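Local coordinates for protein alpha-glucosidase (Pseudoalteromonas sp. K8, PDB 5HQA) that hydrolyses alpha-glucosidic bonds as a calcium-binding, chloride-activated glycoside hydrolase of family 97, at residues 145-150 and 194-199; 169-174 and 483-488; 559-564 and 596-601. All coordinates share one frame; numbering follows the deposited sequence.

Contact 1: 145-150 and 194-199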
loop_
_atom_site.group_PDB
_atom_site.type_symbol
_atom_site.label_atom_id
_atom_site.label_comp_id
_atom_site.label_asym_id
_atom_site.label_seq_id
_atom_site.Cartn_x
_atom_site.Cartn_y
_atom_site.Cartn_z
ATOM N N ILE A 145 10.658 -1.752 9.000
ATOM C CA ILE A 145 10.472 -0.469 9.680
ATOM C C ILE A 145 9.944 -0.714 11.089
ATOM O O ILE A 145 9.206 -1.684 11.330
ATOM C CB ILE A 145 9.535 0.480 8.909
ATOM C CG1 ILE A 145 8.172 -0.181 8.627
ATOM C CG2 ILE A 145 10.219 1.004 7.632
ATOM C CD1 ILE A 145 7.022 0.827 8.470
ATOM N N PRO A 146 10.292 0.139 12.044
ATOM C CA PRO A 146 9.830 -0.069 13.418
ATOM C C PRO A 146 8.350 0.231 13.547
ATOM O O PRO A 146 7.799 1.089 12.850
ATOM C CB PRO A 146 10.663 0.937 14.220
ATOM C CG PRO A 146 10.868 2.077 13.222
ATOM C CD PRO A 146 11.104 1.366 11.906
ATOM N N ALA A 147 7.709 -0.477 14.464
ATOM C CA ALA A 147 6.311 -0.236 14.782
ATOM C C ALA A 147 6.196 0.568 16.072
ATOM O O ALA A 147 7.116 0.597 16.893
ATOM C CB ALA A 147 5.545 -1.553 14.925
ATOM N N ARG A 148 5.034 1.207 16.239
ATOM C CA ARG A 148 4.677 1.995 17.418
ATOM C C ARG A 148 5.553 3.232 17.576
ATOM O O ARG A 148 5.668 3.773 18.681
ATOM C CB ARG A 148 4.726 1.147 18.699
ATOM C CG ARG A 148 3.840 -0.113 18.642
ATOM C CD ARG A 148 2.367 0.158 19.024
ATOM N NE ARG A 148 1.526 -0.920 18.511
ATOM C CZ ARG A 148 1.444 -2.132 19.061
ATOM N NH1 ARG A 148 2.127 -2.409 20.170
ATOM N NH2 ARG A 148 0.680 -3.070 18.505
ATOM N N GLY A 149 6.179 3.693 16.487
ATOM C CA GLY A 149 7.018 4.871 16.550
ATOM C C GLY A 149 6.228 6.131 16.308
ATOM O O GLY A 149 5.074 6.097 15.887
ATOM N N TRP A 150 6.873 7.267 16.571
ATOM C CA TRP A 150 6.154 8.529 16.465
ATOM C C TRP A 150 5.752 8.845 15.028
ATOM O O TRP A 150 4.791 9.603 14.823
ATOM C CB TRP A 150 6.994 9.678 17.035
ATOM C CG TRP A 150 8.138 10.068 16.162
ATOM C CD1 TRP A 150 9.382 9.502 16.130
ATOM C CD2 TRP A 150 8.147 11.110 15.181
ATOM N NE1 TRP A 150 10.163 10.128 15.189
ATOM C CE2 TRP A 150 9.427 11.118 14.590
ATOM C CE3 TRP A 150 7.198 12.030 14.743
ATOM C CZ2 TRP A 150 9.782 12.012 13.593
ATOM C CZ3 TRP A 150 7.554 12.924 13.742
ATOM C CH2 TRP A 150 8.834 12.905 13.179
ATOM N N ALA A 194 -4.885 -3.847 14.316
ATOM C CA ALA A 194 -3.783 -4.257 13.453
ATOM C C ALA A 194 -2.753 -5.058 14.238
ATOM O O ALA A 194 -2.531 -4.834 15.430
ATOM C CB ALA A 194 -3.095 -3.049 12.812
ATOM N N MET A 195 -2.109 -5.990 13.542
ATOM C CA MET A 195 -1.041 -6.799 14.109
ATOM C C MET A 195 0.307 -6.135 13.841
ATOM O O MET A 195 0.647 -5.830 12.694
ATOM C CB MET A 195 -1.074 -8.204 13.511
ATOM C CG MET A 195 0.021 -9.125 14.012
ATOM S SD MET A 195 -0.128 -10.763 13.237
ATOM C CE MET A 195 0.339 -10.416 11.528
ATOM N N VAL A 196 1.057 -5.910 14.903
ATOM C CA VAL A 196 2.475 -5.593 14.873
ATOM C C VAL A 196 3.210 -6.863 15.286
ATOM O O VAL A 196 2.638 -7.712 15.974
ATOM C CB VAL A 196 2.706 -4.409 15.841
ATOM C CG1 VAL A 196 4.073 -4.415 16.451
ATOM C CG2 VAL A 196 2.334 -3.084 15.157
ATOM N N LEU A 197 4.461 -7.038 14.851
ATOM C CA LEU A 197 5.212 -8.240 15.204
ATOM C C LEU A 197 6.249 -7.910 16.268
ATOM O O LEU A 197 7.075 -7.014 16.080
ATOM C CB LEU A 197 5.892 -8.863 13.984
ATOM C CG LEU A 197 4.910 -9.360 12.920
ATOM C CD1 LEU A 197 5.655 -9.926 11.715
ATOM C CD2 LEU A 197 3.946 -10.384 13.528
ATOM N N ASN A 198 6.226 -8.661 17.365
ATOM C CA ASN A 198 7.053 -8.393 18.537
ATOM C C ASN A 198 7.952 -9.606 18.735
ATOM O O ASN A 198 7.465 -10.689 19.069
ATOM C CB ASN A 198 6.152 -8.148 19.751
ATOM C CG ASN A 198 6.918 -7.799 21.015
ATOM O OD1 ASN A 198 8.107 -8.079 21.152
ATOM N ND2 ASN A 198 6.213 -7.199 21.965
ATOM N N GLN A 199 9.256 -9.444 18.515
ATOM C CA GLN A 199 10.160 -10.578 18.646
ATOM C C GLN A 199 10.368 -10.889 20.126
ATOM O O GLN A 199 10.843 -10.037 20.889
ATOM C CB GLN A 199 11.494 -10.306 17.953
ATOM C CG GLN A 199 12.323 -11.582 17.836
ATOM C CD GLN A 199 13.581 -11.443 16.994
ATOM O OE1 GLN A 199 14.385 -12.372 16.934
ATOM N NE2 GLN A 199 13.755 -10.295 16.330
#

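Contact 2: 169-174 and 483-488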
loop_
_atom_site.group_PDB
_atom_site.type_symbol
_atom_site.label_atom_id
_atom_site.label_comp_id
_atom_site.label_asym_id
_atom_site.label_seq_id
_atom_site.Cartn_x
_atom_site.Cartn_y
_atom_site.Cartn_z
ATOM N N HIS A 169 6.430 -3.257 11.869
ATOM C CA HIS A 169 5.197 -3.236 11.102
ATOM C C HIS A 169 5.241 -4.294 10.004
ATOM O O HIS A 169 6.305 -4.797 9.628
ATOM C CB HIS A 169 4.969 -1.851 10.484
ATOM C CG HIS A 169 4.332 -0.876 11.421
ATOM N ND1 HIS A 169 3.190 -1.174 12.135
ATOM C CD2 HIS A 169 4.675 0.390 11.765
ATOM C CE1 HIS A 169 2.857 -0.133 12.880
ATOM N NE2 HIS A 169 3.737 0.831 12.668
ATOM N N THR A 170 4.064 -4.629 9.487
ATOM C CA THR A 170 3.980 -5.535 8.347
ATOM C C THR A 170 3.526 -4.746 7.118
ATOM O O THR A 170 2.884 -3.703 7.263
ATOM C CB THR A 170 3.009 -6.711 8.622
ATOM O OG1 THR A 170 1.647 -6.270 8.493
ATOM C CG2 THR A 170 3.237 -7.293 10.026
ATOM N N PRO A 171 3.834 -5.228 5.898
ATOM C CA PRO A 171 4.522 -6.470 5.506
ATOM C C PRO A 171 5.949 -6.514 6.026
ATOM O O PRO A 171 6.718 -5.555 5.862
ATOM C CB PRO A 171 4.502 -6.417 3.971
ATOM C CG PRO A 171 3.359 -5.508 3.649
ATOM C CD PRO A 171 3.392 -4.466 4.717
ATOM N N PHE A 172 6.282 -7.610 6.686
ATOM C CA PHE A 172 7.588 -7.800 7.307
ATOM C C PHE A 172 8.313 -8.855 6.484
ATOM O O PHE A 172 7.932 -10.032 6.512
ATOM C CB PHE A 172 7.426 -8.233 8.761
ATOM C CG PHE A 172 8.718 -8.582 9.438
ATOM C CD1 PHE A 172 9.780 -7.683 9.441
ATOM C CD2 PHE A 172 8.863 -9.793 10.104
ATOM C CE1 PHE A 172 10.976 -7.998 10.089
ATOM C CE2 PHE A 172 10.057 -10.116 10.752
ATOM C CZ PHE A 172 11.112 -9.214 10.745
ATOM N N THR A 173 9.347 -8.433 5.752
ATOM C CA THR A 173 10.006 -9.255 4.742
ATOM C C THR A 173 11.430 -9.594 5.159
ATOM O O THR A 173 12.178 -8.729 5.626
ATOM C CB THR A 173 10.016 -8.518 3.401
ATOM O OG1 THR A 173 8.662 -8.292 2.996
ATOM C CG2 THR A 173 10.743 -9.329 2.327
ATOM N N PHE A 174 11.815 -10.853 4.969
ATOM C CA PHE A 174 13.165 -11.277 5.302
ATOM C C PHE A 174 13.528 -12.471 4.425
ATOM O O PHE A 174 12.686 -13.024 3.712
ATOM C CB PHE A 174 13.279 -11.603 6.802
ATOM C CG PHE A 174 12.316 -12.673 7.266
ATOM C CD1 PHE A 174 11.029 -12.337 7.678
ATOM C CD2 PHE A 174 12.702 -14.006 7.291
ATOM C CE1 PHE A 174 10.147 -13.324 8.105
ATOM C CE2 PHE A 174 11.827 -14.990 7.711
ATOM C CZ PHE A 174 10.556 -14.650 8.117
ATOM N N MET A 483 4.970 -2.396 -0.811
ATOM C CA MET A 483 4.175 -2.648 -2.012
ATOM C C MET A 483 3.564 -4.046 -2.028
ATOM O O MET A 483 2.647 -4.293 -2.821
ATOM C CB MET A 483 5.008 -2.423 -3.278
ATOM C CG MET A 483 5.506 -0.985 -3.449
ATOM S SD MET A 483 4.250 0.304 -3.200
ATOM C CE MET A 483 3.168 0.005 -4.597
ATOM N N LEU A 484 4.037 -4.966 -1.178
ATOM C CA LEU A 484 3.349 -6.247 -1.046
ATOM C C LEU A 484 1.949 -6.087 -0.459
ATOM O O LEU A 484 1.098 -6.965 -0.654
ATOM C CB LEU A 484 4.168 -7.208 -0.182
ATOM C CG LEU A 484 5.602 -7.512 -0.635
ATOM C CD1 LEU A 484 6.208 -8.577 0.275
ATOM C CD2 LEU A 484 5.655 -7.960 -2.095
ATOM N N ALA A 485 1.689 -4.989 0.255
ATOM C CA ALA A 485 0.375 -4.782 0.850
ATOM C C ALA A 485 -0.661 -4.334 -0.170
ATOM O O ALA A 485 -1.846 -4.631 0.001
ATOM C CB ALA A 485 0.461 -3.760 1.988
ATOM N N GLY A 486 -0.249 -3.633 -1.229
ATOM C CA GLY A 486 -1.175 -3.099 -2.209
ATOM C C GLY A 486 -0.711 -1.758 -2.759
ATOM O O GLY A 486 0.415 -1.318 -2.493
ATOM N N PRO A 487 -1.575 -1.077 -3.522
ATOM C CA PRO A 487 -1.141 0.145 -4.227
ATOM C C PRO A 487 -0.709 1.261 -3.282
ATOM O O PRO A 487 -1.169 1.363 -2.143
ATOM C CB PRO A 487 -2.381 0.555 -5.037
ATOM C CG PRO A 487 -3.540 -0.197 -4.414
ATOM C CD PRO A 487 -2.945 -1.479 -3.892
ATOM N N MET A 488 0.191 2.114 -3.773
ATOM C CA MET A 488 0.664 3.243 -2.987
ATOM C C MET A 488 0.612 4.512 -3.815
ATOM O O MET A 488 1.056 4.522 -4.967
ATOM C CB MET A 488 2.090 3.034 -2.485
ATOM C CG MET A 488 2.621 4.257 -1.732
ATOM S SD MET A 488 4.338 4.075 -1.245
ATOM C CE MET A 488 4.622 5.637 -0.389
#

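Contact 3: 559-564 and 596-601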
loop_
_atom_site.group_PDB
_atom_site.type_symbol
_atom_site.label_atom_id
_atom_site.label_comp_id
_atom_site.label_asym_id
_atom_site.label_seq_id
_atom_site.Cartn_x
_atom_site.Cartn_y
_atom_site.Cartn_z
ATOM N N ALA A 559 6.736 -8.946 -12.061
ATOM C CA ALA A 559 8.065 -8.561 -11.598
ATOM C C ALA A 559 9.056 -9.546 -12.209
ATOM O O ALA A 559 9.048 -10.734 -11.868
ATOM C CB ALA A 559 8.137 -8.553 -10.073
ATOM N N LEU A 560 9.885 -9.059 -13.140
ATOM C CA LEU A 560 10.759 -9.937 -13.915
ATOM C C LEU A 560 12.009 -10.337 -13.150
ATOM O O LEU A 560 12.517 -11.447 -13.337
ATOM C CB LEU A 560 11.175 -9.251 -15.212
ATOM C CG LEU A 560 10.052 -8.908 -16.186
ATOM C CD1 LEU A 560 10.599 -8.106 -17.351
ATOM C CD2 LEU A 560 9.407 -10.184 -16.672
ATOM N N ASP A 561 12.530 -9.449 -12.314
ATOM C CA ASP A 561 13.794 -9.682 -11.632
ATOM C C ASP A 561 13.905 -8.647 -10.522
ATOM O O ASP A 561 13.192 -7.639 -10.528
ATOM C CB ASP A 561 14.968 -9.581 -12.612
ATOM C CG ASP A 561 16.259 -10.131 -12.042
ATOM O OD1 ASP A 561 17.302 -9.938 -12.703
ATOM O OD2 ASP A 561 16.239 -10.746 -10.942
ATOM N N GLY A 562 14.782 -8.908 -9.564
ATOM C CA GLY A 562 14.965 -7.955 -8.488
ATOM C C GLY A 562 15.595 -8.600 -7.280
ATOM O O GLY A 562 15.734 -9.821 -7.184
ATOM N N ALA A 563 15.978 -7.739 -6.341
ATOM C CA ALA A 563 16.537 -8.159 -5.063
ATOM C C ALA A 563 16.214 -7.069 -4.057
ATOM O O ALA A 563 16.335 -5.881 -4.373
ATOM C CB ALA A 563 18.056 -8.385 -5.152
ATOM N N VAL A 564 15.799 -7.468 -2.852
ATOM C CA VAL A 564 15.294 -6.487 -1.897
ATOM C C VAL A 564 16.376 -5.466 -1.583
ATOM O O VAL A 564 17.509 -5.821 -1.231
ATOM C CB VAL A 564 14.805 -7.172 -0.612
ATOM C CG1 VAL A 564 14.184 -6.115 0.323
ATOM C CG2 VAL A 564 13.828 -8.297 -0.935
ATOM N N ARG A 596 23.839 -0.462 -11.949
ATOM C CA ARG A 596 23.592 -1.888 -12.156
ATOM C C ARG A 596 23.289 -2.160 -13.619
ATOM O O ARG A 596 22.585 -1.385 -14.271
ATOM C CB ARG A 596 22.411 -2.416 -11.312
ATOM C CG ARG A 596 22.704 -2.535 -9.832
ATOM C CD ARG A 596 21.539 -3.118 -8.989
ATOM N NE ARG A 596 21.834 -2.820 -7.588
ATOM C CZ ARG A 596 22.633 -3.559 -6.832
ATOM N NH1 ARG A 596 23.168 -4.664 -7.347
ATOM N NH2 ARG A 596 22.896 -3.212 -5.569
ATOM N N THR A 597 23.810 -3.279 -14.119
ATOM C CA THR A 597 23.473 -3.805 -15.434
ATOM C C THR A 597 22.554 -5.004 -15.253
ATOM O O THR A 597 22.870 -5.915 -14.483
ATOM C CB THR A 597 24.735 -4.215 -16.194
ATOM O OG1 THR A 597 25.555 -3.060 -16.398
ATOM C CG2 THR A 597 24.384 -4.825 -17.543
ATOM N N ILE A 598 21.415 -4.998 -15.940
ATOM C CA ILE A 598 20.423 -6.060 -15.808
ATOM C C ILE A 598 20.070 -6.574 -17.198
ATOM O O ILE A 598 19.643 -5.796 -18.059
ATOM C CB ILE A 598 19.156 -5.578 -15.090
ATOM C CG1 ILE A 598 19.519 -4.849 -13.799
ATOM C CG2 ILE A 598 18.236 -6.763 -14.803
ATOM C CD1 ILE A 598 18.396 -3.995 -13.286
ATOM N N GLU A 599 20.221 -7.878 -17.411
ATOM C CA GLU A 599 19.828 -8.493 -18.672
ATOM C C GLU A 599 18.382 -8.963 -18.586
ATOM O O GLU A 599 18.009 -9.670 -17.644
ATOM C CB GLU A 599 20.742 -9.669 -19.006
ATOM C CG GLU A 599 22.207 -9.358 -18.818
ATOM C CD GLU A 599 22.748 -8.411 -19.875
ATOM O OE1 GLU A 599 22.059 -8.194 -20.903
ATOM O OE2 GLU A 599 23.866 -7.885 -19.676
ATOM N N ILE A 600 17.576 -8.588 -19.575
ATOM C CA ILE A 600 16.140 -8.829 -19.562
ATOM C C ILE A 600 15.738 -9.496 -20.872
ATOM O O ILE A 600 16.075 -9.004 -21.955
ATOM C CB ILE A 600 15.361 -7.512 -19.358
ATOM C CG1 ILE A 600 15.547 -7.011 -17.924
ATOM C CG2 ILE A 600 13.886 -7.683 -19.681
ATOM C CD1 ILE A 600 15.064 -7.987 -16.875
ATOM N N SER A 601 15.024 -10.611 -20.778
ATOM C CA SER A 601 14.367 -11.172 -21.950
ATOM C C SER A 601 13.060 -10.435 -22.207
ATOM O O SER A 601 12.314 -10.116 -21.276
ATOM C CB SER A 601 14.084 -12.661 -21.754
ATOM O OG SER A 601 13.234 -13.130 -22.786
HETATM O O HOH W 1 17.260 -10.582 -15.266
#

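Contact 1: 145-150 and 194-199
Ala147 and Arg148, neighbours in the loop 145-150, both come down on a single residue of the strand 195-199, Val196, and the case illustrates how one branched side chain can serve two unlike partners. Just ahead of the strand, Ala194 makes backbone bonds to Thr210 and Asp411. Met195 turns its side chain to the other face of the sheet. Val196 then points toward the loop. With CG1 anti to the backbone N (chi1 151°), both of its methyls lie against the Ala147 methyl: Ala147 CB is 3.6 Å from Val196 CG1 and also 3.6 Å from Val196 CG2, a close apolar contact. From the flank comes Arg148, its chain bent at chi2 (-85°), which swings the guanidinium over the valine. Arg148 NH2 stands 3.6 Å from Val196 CB, and the valine covers one face of the flat group near its rim, with Val196 CG1 4.2 Å above the Arg148 guanidinium plane. No hydrogen bond joins the two segments; Arg148 NH1 is salt-bridged to Asp208 OD1 and Arg148 NH2 is bonded to Thr210 OG1, which fixes the group's rotation while the valine supports its face. With an alanine here in place of Arg148, Asp208 OD1 would probably lose its salt bridge, Thr210 OG1 its bond, and Val196 the flat group lying over it. Leu197 again faces away, packing on Phe205. Asn198 adds an ND2 bond to the other oxygen of Asp208, so loop and strand grip one carboxylate. Alternating faces of this kind are those of a regular beta strand, here with a connecting loop laid on one face, within the N-terminal domain related to the galactose mutarotase-like beta-sandwich proteins.

Contact 2: 169-174 and 483-488
Pro171 and Ala485 meet in an apolar cluster at the centre of the contact. The proline ring presents its outer carbons to the methyl group: Pro171 CG lies 3.8 Å from Ala485 CB and Pro171 CD 4.1 Å from it. The same Pro171 CG also rests 3.8 Å from the backbone Ala485 N, so the ring covers the helix backbone as well as its side chain. Along one side, Pro171 CB approaches Leu484 CB at 4.2 Å. A cis peptide bond precedes Pro171 and brings the chain from Thr170 toward the strand with the ring turned toward the helix. What is joined here is a domain boundary: an inner strand of the N-terminal beta-sandwich domain is set against the short helix 482-485 of the catalytic TIM-barrel domain, more than 300 residues further on. His185, on the next strand of the same sheet, packs on both Pro171 and Ala485.

A second kind of contact sets a hydroxyl against a methyl. Thr173 OG1 lies 3.7 Å from Leu484 CD1, and the two side chains cross at about a right angle. With OG1 beside the backbone N (chi1 -61°), the oxygen can face the leucine and still be bound by polar partners, Ser183 OG and the carbonyl O of Phe480, so the buried hydroxyl is satisfied.

No hydrogen bond crosses between the two segments. The helix ends in a weak Gly486 N to Met483 O bond of 3.4 Å; Gly486 then leaves helical geometry with phi 145°, where a side chain would jam against the carbonyl oxygen of Ala485.

Contact 3: 559-564 and 596-601
Leu560 sets its CD1 methyl against the CG2 methyl of Ile600, 4.1 Å away, the two side chains crossing at about a right angle. This is packing between sheets rather than strand pairing: in the all-beta C-terminal domain, the strand 554-563 edges one antiparallel sheet, while 596-601 pairs with 643-648. The nearest CA atoms, those of Leu560 and Ile600, are 7.9 Å apart, and no direct hydrogen bond spans the gap.

The instructive feature is that two consecutive residues, Leu560 and Asp561, point toward the strand 596-601, which a regular strand would not allow. Leu560 has a helix-like psi of -34°, and both residues bond through their backbones to Val569 on the adjacent strand, consistent with a beta bulge. Here the chain turns its corner.

The corner leaves Asp561 facing the strand 596-601. Its CG is anti to the backbone N (chi1 -166°), which extends the carboxylate toward that strand, where Asp561 OD1 lies 3.9 Å from Ile598 CG2 in an oblique approach. The same oxygen accepts a hydrogen bond from a water 2.6 Å from Asp561 OD1, and that water also donates to Glu599 O at 2.7 Å. One water thus links the edge of one sheet to a main-chain carbonyl of the other, and probably helps to offset the cost of placing a charged oxygen beside a methyl. At the start of the strand, Arg596 salt-bridges through NE to OD1 of Asp592, a magnesium ligand; the side chain of Ile598 is about 12 Å from the bound magnesium ion.

The other carboxylate oxygen turns back on its own chain: Gly562 N donates to Asp561 OD2 at 2.7 Å, in a bent bond (135° at the hydrogen) that meets the oxygen from above the carboxylate plane.

From the N terminus, the chain opens contact 1 at 145-150 and contact 2 at 169-174 before 194-199 returns to close the first, a loop of 43 residues within the N-terminal domain. Contact 2 closes only at 483-488, in the catalytic domain, so the two loops cross. They also touch directly: Ile145 O is 3.2 Å from His169 N, a probable hydrogen bond, and Leu197 packs on Phe172. Contact 3 follows in series, closing a short 31-residue loop inside the C-terminal domain; its nearest atoms come within about 5 Å of contact 2 without touching. Contact 2 therefore joins two domains, while contacts 1 and 3 each join parts of a single domain.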